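Local coordinates for sensory box/GGDEF domain protein (Colwellia psychrerythraea, PDB 3LYX), which probably senses a signal through its PAS domain, the part described here, and relays it to a GGDEF domain of the diguanylate cyclase family, at residues Ile20-Leu25 / Gly110-Asn115; Ile30-Gly35 / Glu45-Gln50; His56-Thr61 / Arg83-Asp88; Gln75-Gly80 / Met97-Tyr102. One frame throughout, in Å; residues are numbered along the deposited sequence.

Interaction 1: residues Ile20-Leu25 / Gly110-Asn115; sequences IVVTDL and GALGIN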
# COMPACT_ATOMS: atom_id res chain seq x y z
N ILE B 20 6.72 -0.55 2.02
CA ILE B 20 7.19 0.56 1.20
C ILE B 20 8.54 1.04 1.74
O ILE B 20 8.68 1.27 2.94
CB ILE B 20 6.21 1.76 1.25
CG1 ILE B 20 4.80 1.32 0.84
CG2 ILE B 20 6.70 2.87 0.33
CD1 ILE B 20 4.72 0.75 -0.55
N VAL B 21 9.52 1.19 0.86
CA VAL B 21 10.83 1.69 1.25
C VAL B 21 11.23 2.76 0.26
O VAL B 21 11.45 2.47 -0.93
CB VAL B 21 11.90 0.58 1.25
CG1 VAL B 21 13.25 1.14 1.71
CG2 VAL B 21 11.48 -0.56 2.15
N VAL B 22 11.30 3.99 0.73
CA VAL B 22 11.66 5.13 -0.10
C VAL B 22 13.13 5.47 0.16
O VAL B 22 13.53 5.61 1.31
CB VAL B 22 10.79 6.34 0.24
CG1 VAL B 22 11.08 7.48 -0.72
CG2 VAL B 22 9.32 5.94 0.19
N THR B 23 13.92 5.61 -0.91
CA THR B 23 15.35 5.92 -0.78
C THR B 23 15.78 7.16 -1.55
O THR B 23 15.05 7.64 -2.43
CB THR B 23 16.23 4.76 -1.29
OG1 THR B 23 15.88 4.47 -2.65
CG2 THR B 23 16.05 3.51 -0.44
N ASP B 24 16.97 7.68 -1.24
CA ASP B 24 17.47 8.84 -1.95
C ASP B 24 18.30 8.35 -3.13
O ASP B 24 18.39 7.14 -3.36
CB ASP B 24 18.32 9.76 -1.05
CG ASP B 24 19.55 9.07 -0.46
OD1 ASP B 24 20.04 8.06 -1.02
OD2 ASP B 24 20.04 9.57 0.58
N LEU B 25 18.89 9.28 -3.87
CA LEU B 25 19.69 8.94 -5.03
C LEU B 25 20.82 7.99 -4.72
O LEU B 25 21.33 7.32 -5.62
CB LEU B 25 20.28 10.20 -5.66
CG LEU B 25 19.30 11.08 -6.43
CD1 LEU B 25 20.07 12.25 -7.04
CD2 LEU B 25 18.63 10.25 -7.53
N GLY B 110 15.48 10.10 -6.12
CA GLY B 110 15.59 8.86 -5.39
C GLY B 110 14.70 7.79 -5.99
O GLY B 110 14.38 7.83 -7.18
N ALA B 111 14.30 6.84 -5.15
CA ALA B 111 13.47 5.74 -5.60
C ALA B 111 12.40 5.32 -4.60
O ALA B 111 12.48 5.61 -3.39
CB ALA B 111 14.35 4.54 -5.94
N LEU B 112 11.41 4.61 -5.13
CA LEU B 112 10.29 4.08 -4.37
C LEU B 112 10.33 2.57 -4.53
O LEU B 112 10.29 2.06 -5.65
CB LEU B 112 8.97 4.63 -4.91
CG LEU B 112 7.66 4.14 -4.28
CD1 LEU B 112 7.52 4.69 -2.87
CD2 LEU B 112 6.48 4.61 -5.12
N GLY B 113 10.44 1.86 -3.41
CA GLY B 113 10.45 0.41 -3.47
C GLY B 113 9.20 -0.18 -2.84
O GLY B 113 8.76 0.28 -1.78
N ILE B 114 8.61 -1.18 -3.49
CA ILE B 114 7.42 -1.88 -3.00
C ILE B 114 7.82 -3.34 -2.85
O ILE B 114 8.35 -3.94 -3.79
CB ILE B 114 6.22 -1.77 -3.99
CG1 ILE B 114 5.76 -0.32 -4.13
CG2 ILE B 114 5.03 -2.61 -3.47
CD1 ILE B 114 6.80 0.61 -4.68
N ASN B 115 7.57 -3.93 -1.69
CA ASN B 115 8.00 -5.30 -1.47
C ASN B 115 6.95 -6.19 -0.79
O ASN B 115 6.12 -5.71 -0.04
CB ASN B 115 9.28 -5.28 -0.62
CG ASN B 115 10.37 -4.40 -1.23
OD1 ASN B 115 11.20 -4.88 -2.01
ND2 ASN B 115 10.36 -3.12 -0.90
O HOH W 1 13.54 2.62 -2.70

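Interaction 2: residues Ile30-Gly35 / Glu45-Gln50; sequences IDWNKG and EQAIGQ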
# COMPACT_ATOMS: atom_id res chain seq x y z
N ILE B 30 14.84 6.95 3.32
CA ILE B 30 14.32 8.23 3.75
C ILE B 30 12.91 8.11 4.31
O ILE B 30 12.46 8.98 5.05
CB ILE B 30 14.37 9.26 2.60
CG1 ILE B 30 13.73 8.68 1.34
CG2 ILE B 30 15.82 9.68 2.34
CD1 ILE B 30 13.67 9.67 0.18
N ASP B 31 12.21 7.03 3.96
CA ASP B 31 10.86 6.77 4.49
C ASP B 31 10.68 5.26 4.56
O ASP B 31 11.24 4.51 3.76
CB ASP B 31 9.76 7.44 3.65
CG ASP B 31 8.63 8.01 4.53
OD1 ASP B 31 7.85 8.86 4.04
OD2 ASP B 31 8.51 7.62 5.71
N TRP B 32 9.89 4.83 5.54
CA TRP B 32 9.70 3.41 5.84
C TRP B 32 8.32 3.30 6.50
O TRP B 32 8.05 4.03 7.45
CB TRP B 32 10.84 3.03 6.80
CG TRP B 32 10.92 1.65 7.35
CD1 TRP B 32 10.37 1.19 8.51
CD2 TRP B 32 11.69 0.57 6.82
NE1 TRP B 32 10.75 -0.11 8.74
CE2 TRP B 32 11.56 -0.52 7.72
CE3 TRP B 32 12.48 0.41 5.67
CZ2 TRP B 32 12.20 -1.74 7.51
CZ3 TRP B 32 13.10 -0.81 5.46
CH2 TRP B 32 12.96 -1.87 6.37
N ASN B 33 7.46 2.41 6.00
CA ASN B 33 6.12 2.27 6.60
C ASN B 33 6.06 1.04 7.49
O ASN B 33 7.02 0.26 7.57
CB ASN B 33 5.04 2.18 5.50
CG ASN B 33 5.13 0.89 4.69
OD1 ASN B 33 6.17 0.24 4.65
ND2 ASN B 33 4.03 0.53 4.03
N LYS B 34 4.93 0.85 8.17
CA LYS B 34 4.75 -0.28 9.08
C LYS B 34 4.94 -1.60 8.35
O LYS B 34 5.50 -2.56 8.91
CB LYS B 34 3.36 -0.25 9.70
CG LYS B 34 3.02 1.05 10.44
CD LYS B 34 3.95 1.31 11.62
CE LYS B 34 3.60 2.63 12.31
NZ LYS B 34 4.47 2.92 13.50
N GLY B 35 4.48 -1.65 7.10
CA GLY B 35 4.62 -2.86 6.31
C GLY B 35 6.06 -3.33 6.21
O GLY B 35 6.33 -4.53 6.28
N GLU B 45 12.73 4.05 13.23
CA GLU B 45 13.93 4.58 13.88
C GLU B 45 15.19 3.83 13.48
O GLU B 45 16.26 4.41 13.41
CB GLU B 45 13.79 4.50 15.41
CG GLU B 45 12.70 5.35 16.02
CD GLU B 45 11.32 4.80 15.74
OE1 GLU B 45 11.14 3.57 15.87
OE2 GLU B 45 10.41 5.59 15.41
N GLN B 46 15.06 2.53 13.23
CA GLN B 46 16.20 1.72 12.86
C GLN B 46 16.49 1.67 11.36
O GLN B 46 17.57 1.26 10.95
CB GLN B 46 16.01 0.29 13.35
CG GLN B 46 15.83 0.14 14.84
CD GLN B 46 15.50 -1.28 15.22
OE1 GLN B 46 14.59 -1.89 14.65
NE2 GLN B 46 16.24 -1.83 16.18
N ALA B 47 15.51 2.07 10.56
CA ALA B 47 15.67 2.03 9.10
C ALA B 47 16.04 3.35 8.42
O ALA B 47 16.95 3.39 7.59
CB ALA B 47 14.40 1.46 8.47
N ILE B 48 15.33 4.42 8.77
CA ILE B 48 15.58 5.72 8.15
C ILE B 48 17.01 6.21 8.33
O ILE B 48 17.53 6.23 9.43
CB ILE B 48 14.60 6.78 8.69
CG1 ILE B 48 13.16 6.37 8.33
CG2 ILE B 48 14.91 8.13 8.08
CD1 ILE B 48 12.11 7.26 8.94
N GLY B 49 17.64 6.62 7.22
CA GLY B 49 19.01 7.12 7.28
C GLY B 49 20.05 6.04 7.06
O GLY B 49 21.25 6.33 6.96
N GLN B 50 19.59 4.79 6.97
CA GLN B 50 20.47 3.65 6.74
C GLN B 50 20.52 3.31 5.25
O GLN B 50 19.60 3.66 4.49
CB GLN B 50 19.97 2.41 7.49
CG GLN B 50 19.86 2.52 9.00
CD GLN B 50 21.14 3.03 9.68
OE1 GLN B 50 22.26 2.61 9.37
NE2 GLN B 50 20.96 3.93 10.64

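Interaction 3: residues His56-Thr61 / Arg83-Asp88; sequences HVPGDT and RMLHKD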
# COMPACT_ATOMS: atom_id res chain seq x y z
N HIS B 56 19.83 -6.39 1.97
CA HIS B 56 20.28 -7.41 1.02
C HIS B 56 21.16 -8.44 1.70
O HIS B 56 21.70 -8.19 2.79
CB HIS B 56 21.13 -6.78 -0.09
CG HIS B 56 20.40 -5.79 -0.94
ND1 HIS B 56 21.05 -4.83 -1.68
CD2 HIS B 56 19.07 -5.64 -1.20
CE1 HIS B 56 20.16 -4.11 -2.35
NE2 HIS B 56 18.95 -4.58 -2.07
N VAL B 57 21.29 -9.59 1.07
CA VAL B 57 22.17 -10.63 1.57
C VAL B 57 23.50 -10.18 0.99
O VAL B 57 23.63 -10.01 -0.22
CB VAL B 57 21.79 -12.01 1.02
CG1 VAL B 57 22.74 -13.07 1.57
CG2 VAL B 57 20.36 -12.32 1.41
N PRO B 58 24.52 -9.96 1.84
CA PRO B 58 25.85 -9.51 1.43
C PRO B 58 26.25 -9.72 -0.03
O PRO B 58 26.66 -8.78 -0.71
CB PRO B 58 26.76 -10.22 2.41
CG PRO B 58 25.97 -10.10 3.68
CD PRO B 58 24.56 -10.46 3.23
N GLY B 59 26.13 -10.95 -0.52
CA GLY B 59 26.52 -11.22 -1.89
C GLY B 59 25.72 -10.54 -3.00
O GLY B 59 26.30 -10.06 -3.98
N ASP B 60 24.40 -10.48 -2.84
CA ASP B 60 23.50 -9.92 -3.84
C ASP B 60 23.56 -8.43 -4.19
O ASP B 60 23.27 -8.05 -5.33
CB ASP B 60 22.05 -10.25 -3.47
CG ASP B 60 21.86 -11.72 -3.13
OD1 ASP B 60 22.69 -12.55 -3.56
OD2 ASP B 60 20.86 -12.05 -2.44
N THR B 61 23.92 -7.59 -3.23
CA THR B 61 23.93 -6.14 -3.43
C THR B 61 24.35 -5.56 -4.77
O THR B 61 23.55 -4.94 -5.46
CB THR B 61 24.73 -5.43 -2.33
OG1 THR B 61 24.13 -5.70 -1.06
CG2 THR B 61 24.73 -3.92 -2.56
N ARG B 83 16.51 -12.10 -2.89
CA ARG B 83 16.63 -12.57 -1.52
C ARG B 83 16.49 -11.37 -0.58
O ARG B 83 16.71 -10.23 -0.97
CB ARG B 83 17.97 -13.27 -1.28
CG ARG B 83 18.04 -14.68 -1.85
CD ARG B 83 19.28 -15.42 -1.38
NE ARG B 83 20.50 -14.71 -1.75
CZ ARG B 83 21.72 -15.11 -1.43
NH1 ARG B 83 21.90 -16.22 -0.73
NH2 ARG B 83 22.78 -14.39 -1.81
N MET B 84 16.13 -11.67 0.66
CA MET B 84 15.92 -10.65 1.67
C MET B 84 16.65 -11.09 2.94
O MET B 84 16.67 -12.27 3.28
CB MET B 84 14.42 -10.54 1.92
CG MET B 84 13.99 -9.57 2.98
SD MET B 84 12.41 -10.09 3.67
CE MET B 84 13.00 -10.73 5.24
N LEU B 85 17.28 -10.14 3.63
CA LEU B 85 17.98 -10.43 4.88
C LEU B 85 17.23 -9.74 6.01
O LEU B 85 17.23 -8.51 6.11
CB LEU B 85 19.43 -9.93 4.82
CG LEU B 85 20.23 -10.09 6.12
CD1 LEU B 85 20.28 -11.56 6.53
CD2 LEU B 85 21.64 -9.53 5.95
N HIS B 86 16.58 -10.54 6.85
CA HIS B 86 15.80 -10.02 7.96
C HIS B 86 16.70 -9.53 9.08
O HIS B 86 17.86 -9.93 9.16
CB HIS B 86 14.85 -11.10 8.49
CG HIS B 86 13.85 -10.60 9.49
ND1 HIS B 86 14.17 -10.35 10.81
CD2 HIS B 86 12.53 -10.29 9.36
CE1 HIS B 86 13.10 -9.90 11.44
NE2 HIS B 86 12.09 -9.86 10.58
N LYS B 87 16.17 -8.66 9.92
CA LYS B 87 16.94 -8.11 11.03
C LYS B 87 17.43 -9.23 11.96
O LYS B 87 18.55 -9.16 12.46
CB LYS B 87 16.10 -7.11 11.83
CG LYS B 87 16.77 -6.66 13.12
CD LYS B 87 15.96 -5.61 13.84
CE LYS B 87 16.56 -5.32 15.22
NZ LYS B 87 17.99 -4.88 15.14
N ASP B 88 16.60 -10.24 12.20
CA ASP B 88 16.98 -11.34 13.08
C ASP B 88 17.94 -12.31 12.41
O ASP B 88 18.18 -13.41 12.93
CB ASP B 88 15.75 -12.09 13.60
CG ASP B 88 15.04 -12.88 12.51
OD1 ASP B 88 15.72 -13.39 11.59
OD2 ASP B 88 13.80 -13.00 12.58
O HOH W 2 19.84 -9.91 -1.26
O HOH W 3 18.69 -12.09 -4.44

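Interaction 4: residues Gln75-Gly80 / Met97-Tyr102; sequences QGKWTG and MCVPIY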
# COMPACT_ATOMS: atom_id res chain seq x y z
N GLN B 75 13.34 0.72 -19.00
CA GLN B 75 11.88 0.73 -18.89
C GLN B 75 11.32 1.75 -17.92
O GLN B 75 10.11 2.00 -17.91
CB GLN B 75 11.38 -0.66 -18.49
CG GLN B 75 11.65 -1.76 -19.51
CD GLN B 75 11.02 -1.47 -20.86
OE1 GLN B 75 9.81 -1.29 -20.97
NE2 GLN B 75 11.85 -1.41 -21.90
N GLY B 76 12.17 2.35 -17.10
CA GLY B 76 11.70 3.33 -16.14
C GLY B 76 11.15 2.66 -14.90
O GLY B 76 10.56 3.31 -14.04
N LYS B 77 11.34 1.35 -14.81
CA LYS B 77 10.88 0.58 -13.67
C LYS B 77 11.67 -0.72 -13.57
O LYS B 77 12.24 -1.19 -14.55
CB LYS B 77 9.39 0.24 -13.82
CG LYS B 77 8.91 -0.82 -12.84
CD LYS B 77 7.45 -1.23 -13.06
CE LYS B 77 6.50 -0.06 -12.87
NZ LYS B 77 5.08 -0.50 -12.90
N TRP B 78 11.70 -1.29 -12.37
CA TRP B 78 12.38 -2.56 -12.15
C TRP B 78 11.50 -3.47 -11.29
O TRP B 78 10.87 -3.01 -10.34
CB TRP B 78 13.70 -2.35 -11.43
CG TRP B 78 14.35 -3.65 -11.01
CD1 TRP B 78 15.18 -4.42 -11.76
CD2 TRP B 78 14.18 -4.33 -9.76
NE1 TRP B 78 15.55 -5.55 -11.05
CE2 TRP B 78 14.95 -5.51 -9.82
CE3 TRP B 78 13.45 -4.05 -8.59
CZ2 TRP B 78 15.01 -6.42 -8.75
CZ3 TRP B 78 13.51 -4.95 -7.53
CH2 TRP B 78 14.29 -6.13 -7.62
N THR B 79 11.46 -4.75 -11.63
CA THR B 79 10.71 -5.72 -10.85
C THR B 79 11.56 -6.98 -10.81
O THR B 79 12.26 -7.28 -11.77
CB THR B 79 9.34 -6.06 -11.48
OG1 THR B 79 9.54 -6.69 -12.74
CG2 THR B 79 8.50 -4.79 -11.68
N GLY B 80 11.50 -7.71 -9.71
CA GLY B 80 12.28 -8.92 -9.62
C GLY B 80 12.01 -9.63 -8.31
O GLY B 80 11.40 -9.07 -7.41
N MET B 97 9.63 -4.32 -6.46
CA MET B 97 9.48 -3.39 -7.57
C MET B 97 10.12 -2.07 -7.16
O MET B 97 10.05 -1.68 -6.00
CB MET B 97 8.01 -3.18 -7.88
CG MET B 97 7.72 -2.23 -9.03
SD MET B 97 6.01 -1.65 -8.93
CE MET B 97 6.22 -0.40 -7.71
N CYS B 98 10.74 -1.40 -8.11
CA CYS B 98 11.39 -0.13 -7.84
C CYS B 98 11.17 0.85 -8.99
O CYS B 98 11.36 0.50 -10.16
CB CYS B 98 12.90 -0.34 -7.63
SG CYS B 98 13.82 1.14 -7.12
N VAL B 99 10.75 2.06 -8.66
CA VAL B 99 10.54 3.10 -9.66
C VAL B 99 11.16 4.38 -9.11
O VAL B 99 11.26 4.56 -7.90
CB VAL B 99 9.04 3.34 -9.99
CG1 VAL B 99 8.42 2.04 -10.50
CG2 VAL B 99 8.28 3.86 -8.78
N PRO B 100 11.60 5.28 -10.00
CA PRO B 100 12.21 6.53 -9.56
C PRO B 100 11.21 7.53 -9.02
O PRO B 100 10.06 7.57 -9.46
CB PRO B 100 12.90 7.03 -10.83
CG PRO B 100 11.96 6.60 -11.89
CD PRO B 100 11.58 5.19 -11.47
N ILE B 101 11.63 8.32 -8.03
CA ILE B 101 10.74 9.35 -7.51
C ILE B 101 11.35 10.64 -8.00
O ILE B 101 12.56 10.71 -8.24
CB ILE B 101 10.63 9.35 -5.97
CG1 ILE B 101 12.01 9.54 -5.34
CG2 ILE B 101 9.96 8.06 -5.51
CD1 ILE B 101 11.93 9.90 -3.87
N TYR B 102 10.52 11.66 -8.16
CA TYR B 102 10.98 12.94 -8.68
C TYR B 102 10.68 14.12 -7.76
O TYR B 102 9.69 14.12 -7.03
CB TYR B 102 10.33 13.18 -10.04
CG TYR B 102 10.81 12.22 -11.09
CD1 TYR B 102 11.79 12.59 -12.00
CD2 TYR B 102 10.34 10.90 -11.12
CE1 TYR B 102 12.28 11.69 -12.93
CE2 TYR B 102 10.83 9.98 -12.05
CZ TYR B 102 11.81 10.39 -12.95
OH TYR B 102 12.30 9.49 -13.86

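Interaction 1: residues Ile20-Leu25 / Gly110-Asn115
Leu112 holds its CG anti to the backbone N (chi1 177°), its chi2 of 70° places CD1, and Val22 turns CG2 anti to its carbonyl carbon; the two side chains meet with Val22 CG2 3.8 Å from Leu112 CD1. Both stand on the antiparallel sheet of the PAS fold, where strand 19-24 runs against strand 108-117 with segment directions 168° apart. Leu112 CD1 has a second partner, since the Ile20 side chain crosses it obliquely and brings Ile20 CG2 to 3.8 Å from it. Farther along, Ile20 and Ile114 lie side by side and point the same way, Ile20 CD1 being 3.9 Å from Ile114 CG1. This apolar face is also where Tyr15 and Val16 of the second subunit pack, so the strand pair contributes to the dimer.

Val21, Thr23 and Ala111 occupy the other face, where Val21 touches Ser36 and Tyr40 of helix 34-40. Val21 with Gly113 and Thr23 with Ala111 form hydrogen-bonded pairs, each exchanging two backbone bonds. A CB on Gly110 would clash with Thr23 O, and its backbone angles alone would jam one against the preceding carbonyl O. Thr23 OG1 sits between its own backbone N and carbonyl carbon, from where it reaches a water at 3.0 Å. That water donates a hydrogen bond to Val21 O at 2.7 Å and a weak one to Ala111 O.

Interaction 2: residues Ile30-Gly35 / Glu45-Gln50
Ile30 and Ile48 bring their CA atoms to 5.2 Å from each other where strand 29-32 passes a type II beta turn running from Ala47 to Gln50. Gly49 takes the positive phi of that turn, and Gln50 N closes it on Ala47 O at 3.1 Å. On the strand, Ile30 and Asp31 together face Val22 and make a classic beta bulge.

The side-chain contact is centred on Trp32. Its CG is carried toward Ala47 by a chi1 of 178°, anti to the backbone N, and chi2 (-91°) turns one face of the indole to the alanine, whose CB sits 3.5 Å from the centroid of the six-membered ring, 20° off the normal: a CH-pi contact. The nearest ring atom is CD2, with Trp32 CD2 3.3 Å from Ala47 CB. In the PAS fold this is a place where helices between strands pack back on the sheet, here helix 44-47 on edge strand 29-32. Trp32 NE1 is hydrogen-bonded to Tyr42 O, which helps hold the indole in its rotation. An alanine in place of Trp32 would probably open a gap above the Ala47 methyl and leave Tyr42 O without this donor.

Ile48 adds a looser touch, its CG1 lying 4.3 Å from Trp32 CB and its CG2 4.0 Å from Ile30 O. Asp31 is engaged on another side, where its OD1 forms a salt bridge with Arg9 NE of the second subunit.

Interaction 3: residues His56-Thr61 / Arg83-Asp88
Val57 and Leu85 have their CA atoms 5.3 Å apart, where the loop 56-61, turned back on itself by the Asp60 N to Val57 O bond, passes the end of strand 78-85. In this surface contact of the PAS fold, a bidentate salt bridge between Arg83 and Asp60 joins the loop to the edge strand. Bent at chi3 (-58°), the arginine grips the carboxylate side-on: NH2 donates to Asp60 OD1 at 2.5 Å and NE donates to Asp60 OD2 at 2.8 Å. Both oxygens are met on their syn side, although the two planes are turned 42° apart. Val57 lies over one face of the guanidinium, its CG1 toward the rim and 3.6 Å from Arg83 NH2. An alanine in place of Arg83 would probably leave the Asp60 carboxylate without its charged mate and the CG1 methyl of Val57 without its flat cover.

Water reinforces the link. One molecule donates to Asp60 OD2 at 2.6 Å and to Arg83 O while accepting from Val57 N; a second accepts from Arg83 N and donates a weak bond to Asp60 OD2. At 4.1 Å Pro58 CD meets Leu85 CD2 as the side chains cross at about a right angle. The loop leads directly into helix 61-75, while Val57 and Leu85 share Ile91, and Arg83 touches Trp93, both on the neighbouring strand 91-102.

Interaction 4: residues Gln75-Gly80 / Met97-Tyr102
Trp78 carries its CG anti to the backbone N (chi1 172°), and its ring is turned so that the backbone N of Cys98 lies at its edge, near its plane. The pair belongs to the hairpin of strands 78-85 and 91-102 in the PAS sheet, whose segments here run antiparallel, 171° apart. Trp78 CE3 is 3.9 Å from Cys98 CB, while Gly80 N lies above one face of the indole, offset toward the rim. A side chain on Gly80 would run into Trp78 CZ2. On this side of the sheet the tryptophan packs on Glu67, Val68 and Ala71 of helix 61-75, and Cys98 shares Val68. The two residues also form a hydrogen-bonded pair of the hairpin: Trp78 N donates to Cys98 O at 2.9 Å and Cys98 N to Trp78 O at 2.8 Å.

The reverse face of the sheet has a different character. Thr79 and Met97 stand at a slant to each other there, with Thr79 CG2 3.8 Å from Met97 CG. Close by, Lys77 lies alongside Val99 and points the same way. Its chain, bent at chi3 (-62°), keeps its aliphatic part against the valine, Lys77 CE being 3.7 Å from Val99 CG1. Met97 and Val99 also pack against Tyr15 of the second subunit. Just before strand 78-85 begins, Gly76 O comes to 3.3 Å from Pro100 CD.

All four contacts draw on one five-stranded antiparallel sheet with strand order 29-32, 19-24, 108-117, 91-102, 78-85. Interaction 1, near the middle, closes the longest loop of the four, and the other three are nested inside it. Interaction 2 lies at one edge, its centre about 10 Å from that of interaction 1, and interaction 4 uses the opposite edge strand, the centres of interactions 2 and 4 being about 19 Å apart. Interactions 3 and 4 share strand 78-85 yet are centred about 20 Å apart, and their segments alternate along the chain. Interactions 1, 2 and 4 each reach the second subunit, so one sheet supports both the PAS core and the dimer.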